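Local coordinates for protein L-amino acid deaminase (Proteus vulgaris, PDB 5I39) that binds FAD and probably acts as a membrane-bound flavoenzyme that oxidatively deaminates L-amino acids, at residues S76-G81 against D342-A347; S262-S267 against T295-I300. All coordinates share one frame; numbering follows the deposited sequence.

In the fold
From the N terminus, the chain first forms the strand-turn-helix of 40-43 and 47-58, then strand 63-66, and enters the loop that holds 76-81. Interaction 1 closes a long loop there, because its partner 342-347 on strand 340-350 comes 261 residues later. Interaction 2 is nested inside that loop. It joins 262-267 on strand 257-266 to 295-300, at the end of strand 293-295 and beyond. Strands 257-266 and 340-350 are antiparallel neighbours in the large mixed sheet, so the two contacts meet. W344 and Q263 pair through their backbones, and Y80 packs on Q263 and V299. Together they tie the FAD-binding loop to this sheet, and both touch FAD.

Interaction 1 (S76-G81 against D342-A347); sequences SSRFYG and DQWSGA. With FAD (flavin-adenine dinucleotide), chain B.
W344 NE1 donates to R78 O at 2.9 Å, nearly straight at 168°. The acceptor lies close to the indole plane, while NE1 sits above the plane of the R78 carbonyl. A bend at chi3 (84°) places R78 NE near S345 O. R78 NE (2.9 Å) and R78 NH2 (2.7 Å) both donate to S345 O, a side-on grip on one atom. In the conformer given, this would restrain the guanidinium. W344 CD1 lies over one of its faces, toward the rim, and R16 makes a cation-pi contact with W344.

The close side of the contact is the R78 backbone, the W344 indole and G346, beside the flavin methyls. R78 O is 3.4 Å from FAD C7M, and the backbone of G346 lies against FAD C8M. F79 CA is 3.4 Å from FAD C6. The outer side holds the R78 guanidinium and S345, bonded to each other but partly exposed. S76 grips the phosphate with N and OG, and G81 N donates to FAD O4 at 3.0 Å. Such a loop, lining the flavin from diphosphate to isoalloxazine, belongs to the FAD site of the DAO family.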
ATOM      1  N   SER A  76      -1.256  -6.356   2.806  1.00  8.50           N
ATOM      2  CA  SER A  76       0.116  -6.002   2.482  1.00  8.24           C
ATOM      3  C   SER A  76       0.936  -7.103   1.799  1.00  8.04           C
ATOM      4  O   SER A  76       2.126  -6.908   1.567  1.00  8.20           O
ATOM      5  CB  SER A  76       0.819  -5.497   3.741  1.00  8.37           C
ATOM      6  OG  SER A  76       0.166  -4.345   4.251  1.00  8.09           O
ATOM      7  N   SER A  77       0.321  -8.244   1.484  1.00  8.34           N
ATOM      8  CA  SER A  77       0.926  -9.208   0.560  1.00  8.76           C
ATOM      9  C   SER A  77      -0.021  -9.624  -0.566  1.00  8.75           C
ATOM     10  O   SER A  77       0.211 -10.652  -1.197  1.00  9.31           O
ATOM     11  CB  SER A  77       1.403 -10.449   1.322  1.00  9.55           C
ATOM     12  OG  SER A  77       0.317 -11.113   1.943  1.00 10.29           O
ATOM     13  N   ARG A  78      -1.048  -8.811  -0.840  1.00  8.70           N
ATOM     14  CA  ARG A  78      -2.103  -9.178  -1.796  0.70  9.35           C
ATOM     15  C   ARG A  78      -2.395  -8.093  -2.837  1.00  9.37           C
ATOM     16  O   ARG A  78      -3.342  -8.207  -3.620  1.00 10.67           O
ATOM     17  CB  ARG A  78      -3.380  -9.548  -1.031  0.70 10.83           C
ATOM     18  CG  ARG A  78      -3.192 -10.729  -0.089  0.70 11.92           C
ATOM     19  CD  ARG A  78      -4.433 -11.052   0.735  0.70 13.70           C
ATOM     20  NE  ARG A  78      -5.377 -11.898   0.006  0.70 15.34           N
ATOM     21  CZ  ARG A  78      -5.210 -13.199  -0.251  0.70 15.91           C
ATOM     22  NH1 ARG A  78      -4.119 -13.852   0.150  0.70 17.55           N
ATOM     23  NH2 ARG A  78      -6.145 -13.855  -0.930  0.70 16.73           N
ATOM     24  N   PHE A  79      -1.551  -7.075  -2.881  1.00  8.73           N
ATOM     25  CA  PHE A  79      -1.815  -5.877  -3.665  1.00  8.69           C
ATOM     26  C   PHE A  79      -1.412  -6.017  -5.137  1.00  8.64           C
ATOM     27  O   PHE A  79      -0.690  -6.929  -5.513  1.00  9.39           O
ATOM     28  CB  PHE A  79      -1.139  -4.675  -2.997  1.00  8.52           C
ATOM     29  CG  PHE A  79       0.333  -4.852  -2.775  1.00  8.28           C
ATOM     30  CD1 PHE A  79       1.219  -4.673  -3.820  1.00  8.39           C
ATOM     31  CD2 PHE A  79       0.840  -5.190  -1.523  1.00  8.29           C
ATOM     32  CE1 PHE A  79       2.577  -4.829  -3.640  1.00  8.51           C
ATOM     33  CE2 PHE A  79       2.205  -5.344  -1.333  1.00  8.47           C
ATOM     34  CZ  PHE A  79       3.073  -5.153  -2.391  1.00  8.46           C
ATOM     35  N   TYR A  80      -1.877  -5.083  -5.958  1.00  8.33           N
ATOM     36  CA  TYR A  80      -1.587  -5.070  -7.395  1.00  8.27           C
ATOM     37  C   TYR A  80      -0.142  -4.670  -7.656  1.00  7.93           C
ATOM     38  O   TYR A  80       0.532  -5.290  -8.476  1.00  8.78           O
ATOM     39  CB  TYR A  80      -2.531  -4.127  -8.134  1.00  8.56           C
ATOM     40  CG  TYR A  80      -2.239  -3.941  -9.611  1.00  8.69           C
ATOM     41  CD1 TYR A  80      -1.973  -5.025 -10.449  1.00  8.75           C
ATOM     42  CD2 TYR A  80      -2.243  -2.667 -10.178  1.00  9.15           C
ATOM     43  CE1 TYR A  80      -1.718  -4.842 -11.803  1.00  8.97           C
ATOM     44  CE2 TYR A  80      -2.001  -2.477 -11.531  1.00  9.23           C
ATOM     45  CZ  TYR A  80      -1.739  -3.572 -12.340  1.00  8.90           C
ATOM     46  OH  TYR A  80      -1.503  -3.412 -13.681  1.00  9.32           O
ATOM     47  N   GLY A  81       0.303  -3.612  -6.981  1.00  7.62           N
ATOM     48  CA  GLY A  81       1.722  -3.259  -6.916  1.00  7.68           C
ATOM     49  C   GLY A  81       2.192  -2.001  -7.598  1.00  7.62           C
ATOM     50  O   GLY A  81       3.364  -1.915  -7.952  1.00  7.63           O
ATOM     51  N   ASP A 342      -0.806 -17.511 -10.458  1.00 13.07           N
ATOM     52  CA  ASP A 342      -1.685 -17.411  -9.305  1.00 13.78           C
ATOM     53  C   ASP A 342      -2.825 -16.441  -9.570  1.00 12.54           C
ATOM     54  O   ASP A 342      -2.761 -15.603 -10.470  1.00 12.18           O
ATOM     55  CB  ASP A 342      -0.893 -16.961  -8.065  1.00 14.89           C
ATOM     56  CG  ASP A 342      -1.412 -17.576  -6.770  1.00 16.53           C
ATOM     57  OD1 ASP A 342      -2.607 -17.932  -6.691  1.00 17.52           O
ATOM     58  OD2 ASP A 342      -0.609 -17.707  -5.825  1.00 18.41           O
ATOM     59  N   GLN A 343      -3.860 -16.576  -8.754  1.00 13.28           N
ATOM     60  CA  GLN A 343      -5.077 -15.799  -8.858  1.00 13.47           C
ATOM     61  C   GLN A 343      -5.661 -15.732  -7.453  1.00 12.91           C
ATOM     62  O   GLN A 343      -5.817 -16.763  -6.803  1.00 13.77           O
ATOM     63  CB  GLN A 343      -6.020 -16.514  -9.823  1.00 16.55           C
ATOM     64  CG  GLN A 343      -7.360 -15.855 -10.082  1.00 17.91           C
ATOM     65  CD  GLN A 343      -7.990 -16.378 -11.363  1.00 18.53           C
ATOM     66  OE1 GLN A 343      -7.595 -15.974 -12.452  1.00 18.00           O
ATOM     67  NE2 GLN A 343      -8.955 -17.289 -11.241  1.00 19.99           N
ATOM     68  N   TRP A 344      -5.950 -14.530  -6.971  1.00 11.95           N
ATOM     69  CA  TRP A 344      -6.412 -14.347  -5.601  1.00 12.01           C
ATOM     70  C   TRP A 344      -7.253 -13.089  -5.501  1.00 11.85           C
ATOM     71  O   TRP A 344      -7.428 -12.364  -6.486  1.00 12.65           O
ATOM     72  CB  TRP A 344      -5.214 -14.289  -4.642  1.00 12.11           C
ATOM     73  CG  TRP A 344      -4.367 -13.054  -4.784  1.00 12.09           C
ATOM     74  CD1 TRP A 344      -4.445 -11.924  -4.025  1.00 12.01           C
ATOM     75  CD2 TRP A 344      -3.317 -12.829  -5.732  1.00 11.67           C
ATOM     76  NE1 TRP A 344      -3.519 -11.007  -4.447  1.00 11.79           N
ATOM     77  CE2 TRP A 344      -2.801 -11.539  -5.484  1.00 11.80           C
ATOM     78  CE3 TRP A 344      -2.761 -13.593  -6.769  1.00 12.08           C
ATOM     79  CZ2 TRP A 344      -1.759 -10.987  -6.240  1.00 11.76           C
ATOM     80  CZ3 TRP A 344      -1.719 -13.044  -7.524  1.00 12.12           C
ATOM     81  CH2 TRP A 344      -1.232 -11.750  -7.252  1.00 12.03           C
ATOM     82  N   SER A 345      -7.780 -12.848  -4.307  1.00 11.39           N
ATOM     83  CA  SER A 345      -8.591 -11.671  -4.003  0.60 11.31           C
ATOM     84  C   SER A 345      -8.155 -11.052  -2.684  1.00 10.50           C
ATOM     85  O   SER A 345      -7.628 -11.748  -1.814  1.00 13.10           O
ATOM     86  CB  SER A 345     -10.067 -12.057  -3.921  0.60  6.30           C
ATOM     87  OG  SER A 345     -10.524 -12.527  -5.165  0.60 11.00           O
ATOM     88  N   GLY A 346      -8.396  -9.755  -2.533  1.00 11.33           N
ATOM     89  CA  GLY A 346      -8.073  -9.044  -1.310  1.00 12.01           C
ATOM     90  C   GLY A 346      -9.210  -8.159  -0.855  1.00 11.91           C
ATOM     91  O   GLY A 346      -9.955  -7.630  -1.674  1.00 13.20           O
ATOM     92  N   ALA A 347      -9.322  -8.008   0.462  1.00 12.33           N
ATOM     93  CA  ALA A 347     -10.326  -7.165   1.102  1.00 12.08           C
ATOM     94  C   ALA A 347      -9.688  -5.865   1.578  1.00 11.78           C
ATOM     95  O   ALA A 347      -8.656  -5.888   2.252  1.00 12.23           O
ATOM     96  CB  ALA A 347     -10.935  -7.897   2.288  1.00 13.04           C
TER
HETATM   97  PA  FAD B 501      -2.907  -5.098   6.444  1.00  8.44           P
HETATM   98  O1A FAD B 501      -4.201  -5.869   6.158  1.00  9.40           O
HETATM   99  O2A FAD B 501      -1.752  -5.457   5.529  1.00  8.55           O
HETATM  100  O5B FAD B 501      -2.380  -5.357   7.922  1.00  8.65           O
HETATM  101  C5B FAD B 501      -3.193  -5.188   9.074  1.00  9.00           C
HETATM  102  C4B FAD B 501      -2.767  -6.280  10.038  1.00  9.26           C
HETATM  103  O4B FAD B 501      -3.432  -6.069  11.299  1.00  9.35           O
HETATM  104  C3B FAD B 501      -3.175  -7.670   9.545  1.00  9.27           C
HETATM  105  O3B FAD B 501      -2.012  -8.474   9.355  1.00  9.19           O
HETATM  106  C2B FAD B 501      -4.110  -8.163  10.660  1.00  9.48           C
HETATM  107  O2B FAD B 501      -4.038  -9.584  10.882  1.00  9.44           O
HETATM  108  C1B FAD B 501      -3.662  -7.344  11.857  1.00  9.50           C
HETATM  109  N9A FAD B 501      -4.662  -7.162  12.915  1.00  9.61           N
HETATM  110  C8A FAD B 501      -5.900  -6.736  12.768  1.00  9.95           C
HETATM  111  N7A FAD B 501      -6.537  -6.624  13.953  1.00 10.19           N
HETATM  112  C5A FAD B 501      -5.644  -7.006  14.856  1.00  9.81           C
HETATM  113  C6A FAD B 501      -5.632  -7.146  16.309  1.00  9.91           C
HETATM  114  N6A FAD B 501      -6.732  -6.853  17.032  1.00 10.37           N
HETATM  115  N1A FAD B 501      -4.501  -7.566  16.909  1.00  9.86           N
HETATM  116  C2A FAD B 501      -3.393  -7.838  16.207  1.00  9.92           C
HETATM  117  N3A FAD B 501      -3.330  -7.757  14.873  1.00  9.89           N
HETATM  118  C4A FAD B 501      -4.406  -7.348  14.189  1.00  9.75           C
HETATM  119  N1  FAD B 501      -1.880  -0.069  -2.500  1.00  9.02           N
HETATM  120  C2  FAD B 501      -1.000   0.517  -3.318  1.00  8.86           C
HETATM  121  O2  FAD B 501      -0.330   1.465  -2.870  1.00  8.78           O
HETATM  122  N3  FAD B 501      -0.847   0.095  -4.597  1.00  8.78           N
HETATM  123  C4  FAD B 501      -1.554  -0.895  -5.153  1.00  8.97           C
HETATM  124  O4  FAD B 501      -1.355  -1.246  -6.307  1.00  8.91           O
HETATM  125  C4X FAD B 501      -2.561  -1.578  -4.329  1.00  9.35           C
HETATM  126  N5  FAD B 501      -3.376  -2.559  -4.802  1.00  9.57           N
HETATM  127  C5X FAD B 501      -4.140  -3.258  -3.957  1.00  9.73           C
HETATM  128  C6  FAD B 501      -4.818  -4.407  -4.372  1.00  9.99           C
HETATM  129  C7  FAD B 501      -5.568  -5.180  -3.491  1.00  9.97           C
HETATM  130  C7M FAD B 501      -6.247  -6.447  -3.959  1.00 10.31           C
HETATM  131  C8  FAD B 501      -5.673  -4.775  -2.082  1.00 10.07           C
HETATM  132  C8M FAD B 501      -6.444  -5.596  -1.075  1.00 10.78           C
HETATM  133  C9  FAD B 501      -5.016  -3.615  -1.669  1.00  9.78           C
HETATM  134  C9A FAD B 501      -4.262  -2.843  -2.547  1.00  9.36           C
HETATM  135  N10 FAD B 501      -3.605  -1.679  -2.130  1.00  9.06           N
HETATM  136  C10 FAD B 501      -2.649  -1.078  -2.945  1.00  9.12           C
HETATM  137  C1' FAD B 501      -3.754  -1.175  -0.780  1.00  8.82           C
HETATM  138  C2' FAD B 501      -2.724  -1.667   0.174  1.00  8.75           C
HETATM  139  O2' FAD B 501      -2.490  -3.050  -0.074  1.00  8.78           O
HETATM  140  C3' FAD B 501      -3.264  -1.428   1.580  1.00  8.58           C
HETATM  141  O3' FAD B 501      -3.727  -0.061   1.742  1.00  8.36           O
HETATM  142  C4' FAD B 501      -2.243  -1.689   2.662  1.00  8.46           C
HETATM  143  O4' FAD B 501      -1.638  -2.982   2.471  1.00  8.40           O
HETATM  144  C5' FAD B 501      -2.915  -1.631   4.022  1.00  8.42           C
HETATM  145  O5' FAD B 501      -1.907  -1.943   4.985  1.00  8.18           O
HETATM  146  P   FAD B 501      -2.354  -2.202   6.520  1.00  8.24           P
HETATM  147  O1P FAD B 501      -1.095  -2.437   7.299  1.00  8.32           O
HETATM  148  O2P FAD B 501      -3.327  -1.125   6.950  1.00  8.60           O
HETATM  149  O3P FAD B 501      -3.280  -3.533   6.412  1.00  8.52           O

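Interaction 2 (S262-S267 against T295-I300); sequences SQQLIS and TSPRVI. With FAD (flavin-adenine dinucleotide), chain B.
S262 O and S296 OG make the shortest polar contact here, at 2.7 Å. The same S296 OG lies 2.9 Å from R298 O. A chi1 of 164° sets OG anti to the backbone N, where it meets S262 O. A water joins the same corner: it accepts from S262 N and donates to R298 O. The turn after T295 is thus fastened to the strand by a hydroxyl and a water.

Next to this corner the backbones pair. Q264 and T295 form an antiparallel hydrogen-bonded pair. Q264 N donates to T295 O at 2.8 Å, nearly along the C=O axis. T295 N returns a bond to Q264 O at 3.0 Å, from above the carbonyl plane.

The side chains of Q264 and T295 lie on one face of the sheet. T295 CG2 packs against Q264 CB at 3.9 Å and also approaches I266 CG2. Q264 OE1 reaches over S296 CA and P297 CD. A second water donates both to Q264 OE1, at 2.8 Å, and to T295 OG1, at 2.9 Å. The other polar end of Q264, NE2, is held by Q343 OE1 and L321 O, and T295 OG1 also bonds F284 O. The buried polar ends are therefore satisfied.

The Q263 CB points away from 295-300, and Q263 CG comes 3.8 Å from FAD C7M.

In the sheet, strand 257-266 is flanked by 293-295 and by 340-350. Helix 318-331 packs on the Q264 face through L325, and S324 of the same helix touches P297. V299 rests on Q82 of strand 82-83.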
ATOM      1  N   SER A 262      -9.878  -8.429  -7.181  1.00 12.53           N
ATOM      2  CA  SER A 262      -9.177  -9.637  -7.616  0.60 12.54           C
ATOM      3  C   SER A 262      -7.845  -9.284  -8.268  1.00 11.66           C
ATOM      4  O   SER A 262      -7.667  -8.177  -8.786  1.00 11.83           O
ATOM      5  CB  SER A 262     -10.037 -10.441  -8.592  0.60 13.72           C
ATOM      6  OG  SER A 262     -11.119 -11.060  -7.921  0.60 15.74           O
ATOM      7  N   GLN A 263      -6.919 -10.239  -8.228  1.00 10.91           N
ATOM      8  CA  GLN A 263      -5.573 -10.082  -8.773  1.00 10.44           C
ATOM      9  C   GLN A 263      -5.118 -11.375  -9.416  1.00 10.55           C
ATOM     10  O   GLN A 263      -5.507 -12.465  -8.986  1.00 11.25           O
ATOM     11  CB  GLN A 263      -4.585  -9.725  -7.664  1.00 10.53           C
ATOM     12  CG  GLN A 263      -4.851  -8.415  -6.953  1.00 10.96           C
ATOM     13  CD  GLN A 263      -4.794  -7.204  -7.864  1.00 11.36           C
ATOM     14  OE1 GLN A 263      -4.150  -7.202  -8.915  1.00 12.35           O
ATOM     15  NE2 GLN A 263      -5.471  -6.166  -7.467  1.00 10.84           N
ATOM     16  N   GLN A 264      -4.282 -11.240 -10.439  1.00 10.14           N
ATOM     17  CA  GLN A 264      -3.701 -12.372 -11.152  1.00 10.35           C
ATOM     18  C   GLN A 264      -2.216 -12.133 -11.366  1.00  9.97           C
ATOM     19  O   GLN A 264      -1.757 -10.987 -11.393  1.00  9.84           O
ATOM     20  CB  GLN A 264      -4.380 -12.553 -12.506  1.00 11.31           C
ATOM     21  CG  GLN A 264      -5.869 -12.827 -12.410  1.00 12.31           C
ATOM     22  CD  GLN A 264      -6.578 -12.652 -13.735  1.00 13.51           C
ATOM     23  OE1 GLN A 264      -6.484 -11.598 -14.362  1.00 14.33           O
ATOM     24  NE2 GLN A 264      -7.311 -13.672 -14.158  1.00 14.84           N
ATOM     25  N   LEU A 265      -1.469 -13.222 -11.502  1.00 10.21           N
ATOM     26  CA  LEU A 265      -0.048 -13.167 -11.808  1.00 10.30           C
ATOM     27  C   LEU A 265       0.213 -14.165 -12.921  1.00 10.55           C
ATOM     28  O   LEU A 265      -0.155 -15.334 -12.793  1.00 11.51           O
ATOM     29  CB  LEU A 265       0.795 -13.503 -10.574  1.00 11.08           C
ATOM     30  CG  LEU A 265       2.319 -13.436 -10.756  1.00 11.73           C
ATOM     31  CD1 LEU A 265       2.779 -12.017 -11.042  1.00 11.84           C
ATOM     32  CD2 LEU A 265       3.044 -13.985  -9.537  1.00 12.94           C
ATOM     33  N   ILE A 266       0.833 -13.701 -14.004  1.00 10.52           N
ATOM     34  CA  ILE A 266       1.155 -14.552 -15.149  1.00 10.87           C
ATOM     35  C   ILE A 266       2.649 -14.524 -15.435  1.00 11.14           C
ATOM     36  O   ILE A 266       3.355 -13.582 -15.060  1.00 11.17           O
ATOM     37  CB  ILE A 266       0.336 -14.172 -16.410  1.00 11.35           C
ATOM     38  CG1 ILE A 266       0.699 -12.773 -16.934  1.00 11.84           C
ATOM     39  CG2 ILE A 266      -1.155 -14.286 -16.104  1.00 12.02           C
ATOM     40  CD1 ILE A 266       0.045 -12.415 -18.254  1.00 12.37           C
ATOM     41  N   SER A 267       3.128 -15.564 -16.107  1.00 12.01           N
ATOM     42  CA  SER A 267       4.531 -15.636 -16.485  1.00 13.27           C
ATOM     43  C   SER A 267       4.842 -14.633 -17.588  1.00 13.69           C
ATOM     44  O   SER A 267       3.948 -14.134 -18.282  1.00 13.68           O
ATOM     45  CB  SER A 267       4.923 -17.054 -16.908  1.00 14.13           C
ATOM     46  OG  SER A 267       4.221 -17.476 -18.062  1.00 15.31           O
ATOM     47  N   THR A 295      -1.679  -8.656 -13.250  1.00  9.79           N
ATOM     48  CA  THR A 295      -2.808  -8.187 -14.057  1.00 10.79           C
ATOM     49  C   THR A 295      -4.111  -8.468 -13.319  1.00 12.19           C
ATOM     50  O   THR A 295      -4.138  -9.244 -12.378  1.00 12.34           O
ATOM     51  CB  THR A 295      -2.823  -8.854 -15.458  1.00 10.87           C
ATOM     52  OG1 THR A 295      -3.924  -8.359 -16.231  1.00 11.78           O
ATOM     53  CG2 THR A 295      -2.921 -10.375 -15.362  1.00 11.29           C
ATOM     54  N   SER A 296      -5.191  -7.845 -13.772  1.00 14.15           N
ATOM     55  CA  SER A 296      -6.522  -8.051 -13.189  1.00 15.05           C
ATOM     56  C   SER A 296      -7.566  -7.359 -14.054  1.00 15.80           C
ATOM     57  O   SER A 296      -7.239  -6.381 -14.709  1.00 14.34           O
ATOM     58  CB  SER A 296      -6.569  -7.474 -11.772  1.00 15.94           C
ATOM     59  OG  SER A 296      -7.892  -7.319 -11.296  1.00 16.71           O
ATOM     60  N   PRO A 297      -8.826  -7.850 -14.052  1.00 16.77           N
ATOM     61  CA  PRO A 297      -9.878  -7.113 -14.774  1.00 17.37           C
ATOM     62  C   PRO A 297     -10.195  -5.717 -14.215  1.00 18.60           C
ATOM     63  O   PRO A 297     -10.744  -4.890 -14.938  1.00 18.34           O
ATOM     64  CB  PRO A 297     -11.103  -8.029 -14.649  1.00 18.04           C
ATOM     65  CG  PRO A 297     -10.816  -8.915 -13.489  1.00 17.57           C
ATOM     66  CD  PRO A 297      -9.332  -9.120 -13.499  1.00 16.02           C
ATOM     67  N   ARG A 298      -9.872  -5.472 -12.945  1.00 18.13           N
ATOM     68  CA  ARG A 298     -10.050  -4.155 -12.329  1.00 18.91           C
ATOM     69  C   ARG A 298      -9.058  -3.995 -11.175  1.00 22.07           C
ATOM     70  O   ARG A 298      -9.038  -4.817 -10.255  1.00 18.59           O
ATOM     71  CB  ARG A 298     -11.485  -3.998 -11.822  1.00 17.09           C
ATOM     72  CG  ARG A 298     -11.841  -2.582 -11.398  1.00 13.75           C
ATOM     73  CD  ARG A 298     -13.215  -2.504 -10.745  1.00 27.14           C
ATOM     74  NE  ARG A 298     -14.311  -2.691 -11.701  1.00 33.38           N
ATOM     75  CZ  ARG A 298     -14.934  -1.724 -12.386  1.00 40.25           C
ATOM     76  NH1 ARG A 298     -14.594  -0.439 -12.260  1.00 42.94           N
ATOM     77  NH2 ARG A 298     -15.919  -2.051 -13.221  1.00 43.00           N
ATOM     78  N   VAL A 299      -8.249  -2.935 -11.229  1.00 21.96           N
ATOM     79  CA  VAL A 299      -7.190  -2.687 -10.226  1.00 23.65           C
ATOM     80  C   VAL A 299      -7.382  -1.438  -9.354  1.00 23.46           C
ATOM     81  O   VAL A 299      -6.601  -1.230  -8.421  1.00 22.17           O
ATOM     82  CB  VAL A 299      -5.774  -2.648 -10.862  1.00 24.49           C
ATOM     83  CG1 VAL A 299      -5.419  -4.005 -11.442  1.00 24.68           C
ATOM     84  CG2 VAL A 299      -5.646  -1.556 -11.921  1.00 23.51           C
ATOM     85  N   ILE A 300      -8.392  -0.618  -9.642  1.00 23.79           N
ATOM     86  CA  ILE A 300      -8.712   0.561  -8.824  1.00 23.87           C
ATOM     87  C   ILE A 300     -10.223   0.545  -8.543  1.00 27.08           C
ATOM     88  O   ILE A 300     -11.026   0.621  -9.474  1.00 29.13           O
ATOM     89  CB  ILE A 300      -8.263   1.888  -9.505  1.00 18.95           C
ATOM     90  CG1 ILE A 300      -6.734   1.902  -9.717  1.00 12.91           C
ATOM     91  CG2 ILE A 300      -8.684   3.096  -8.667  1.00 21.18           C
ATOM     92  CD1 ILE A 300      -6.205   3.043 -10.546  1.00  8.10           C
TER
HETATM   93  PA  FAD B 501      -2.907  -5.098   6.444  1.00  8.44           P
HETATM   94  O1A FAD B 501      -4.201  -5.869   6.158  1.00  9.40           O
HETATM   95  O2A FAD B 501      -1.752  -5.457   5.529  1.00  8.55           O
HETATM   96  O5B FAD B 501      -2.380  -5.357   7.922  1.00  8.65           O
HETATM   97  C5B FAD B 501      -3.193  -5.188   9.074  1.00  9.00           C
HETATM   98  C4B FAD B 501      -2.767  -6.280  10.038  1.00  9.26           C
HETATM   99  O4B FAD B 501      -3.432  -6.069  11.299  1.00  9.35           O
HETATM  100  C3B FAD B 501      -3.175  -7.670   9.545  1.00  9.27           C
HETATM  101  O3B FAD B 501      -2.012  -8.474   9.355  1.00  9.19           O
HETATM  102  C2B FAD B 501      -4.110  -8.163  10.660  1.00  9.48           C
HETATM  103  O2B FAD B 501      -4.038  -9.584  10.882  1.00  9.44           O
HETATM  104  C1B FAD B 501      -3.662  -7.344  11.857  1.00  9.50           C
HETATM  105  N9A FAD B 501      -4.662  -7.162  12.915  1.00  9.61           N
HETATM  106  C8A FAD B 501      -5.900  -6.736  12.768  1.00  9.95           C
HETATM  107  N7A FAD B 501      -6.537  -6.624  13.953  1.00 10.19           N
HETATM  108  C5A FAD B 501      -5.644  -7.006  14.856  1.00  9.81           C
HETATM  109  C6A FAD B 501      -5.632  -7.146  16.309  1.00  9.91           C
HETATM  110  N6A FAD B 501      -6.732  -6.853  17.032  1.00 10.37           N
HETATM  111  N1A FAD B 501      -4.501  -7.566  16.909  1.00  9.86           N
HETATM  112  C2A FAD B 501      -3.393  -7.838  16.207  1.00  9.92           C
HETATM  113  N3A FAD B 501      -3.330  -7.757  14.873  1.00  9.89           N
HETATM  114  C4A FAD B 501      -4.406  -7.348  14.189  1.00  9.75           C
HETATM  115  N1  FAD B 501      -1.880  -0.069  -2.500  1.00  9.02           N
HETATM  116  C2  FAD B 501      -1.000   0.517  -3.318  1.00  8.86           C
HETATM  117  O2  FAD B 501      -0.330   1.465  -2.870  1.00  8.78           O
HETATM  118  N3  FAD B 501      -0.847   0.095  -4.597  1.00  8.78           N
HETATM  119  C4  FAD B 501      -1.554  -0.895  -5.153  1.00  8.97           C
HETATM  120  O4  FAD B 501      -1.355  -1.246  -6.307  1.00  8.91           O
HETATM  121  C4X FAD B 501      -2.561  -1.578  -4.329  1.00  9.35           C
HETATM  122  N5  FAD B 501      -3.376  -2.559  -4.802  1.00  9.57           N
HETATM  123  C5X FAD B 501      -4.140  -3.258  -3.957  1.00  9.73           C
HETATM  124  C6  FAD B 501      -4.818  -4.407  -4.372  1.00  9.99           C
HETATM  125  C7  FAD B 501      -5.568  -5.180  -3.491  1.00  9.97           C
HETATM  126  C7M FAD B 501      -6.247  -6.447  -3.959  1.00 10.31           C
HETATM  127  C8  FAD B 501      -5.673  -4.775  -2.082  1.00 10.07           C
HETATM  128  C8M FAD B 501      -6.444  -5.596  -1.075  1.00 10.78           C
HETATM  129  C9  FAD B 501      -5.016  -3.615  -1.669  1.00  9.78           C
HETATM  130  C9A FAD B 501      -4.262  -2.843  -2.547  1.00  9.36           C
HETATM  131  N10 FAD B 501      -3.605  -1.679  -2.130  1.00  9.06           N
HETATM  132  C10 FAD B 501      -2.649  -1.078  -2.945  1.00  9.12           C
HETATM  133  C1' FAD B 501      -3.754  -1.175  -0.780  1.00  8.82           C
HETATM  134  C2' FAD B 501      -2.724  -1.667   0.174  1.00  8.75           C
HETATM  135  O2' FAD B 501      -2.490  -3.050  -0.074  1.00  8.78           O
HETATM  136  C3' FAD B 501      -3.264  -1.428   1.580  1.00  8.58           C
HETATM  137  O3' FAD B 501      -3.727  -0.061   1.742  1.00  8.36           O
HETATM  138  C4' FAD B 501      -2.243  -1.689   2.662  1.00  8.46           C
HETATM  139  O4' FAD B 501      -1.638  -2.982   2.471  1.00  8.40           O
HETATM  140  C5' FAD B 501      -2.915  -1.631   4.022  1.00  8.42           C
HETATM  141  O5' FAD B 501      -1.907  -1.943   4.985  1.00  8.18           O
HETATM  142  P   FAD B 501      -2.354  -2.202   6.520  1.00  8.24           P
HETATM  143  O1P FAD B 501      -1.095  -2.437   7.299  1.00  8.32           O
HETATM  144  O2P FAD B 501      -3.327  -1.125   6.950  1.00  8.60           O
HETATM  145  O3P FAD B 501      -3.280  -3.533   6.412  1.00  8.52           O
HETATM  146  O   HOH W   1     -10.813  -7.089  -9.535  1.00 18.77           O
HETATM  147  O   HOH W   2      -6.371  -9.808 -16.512  1.00 16.34           O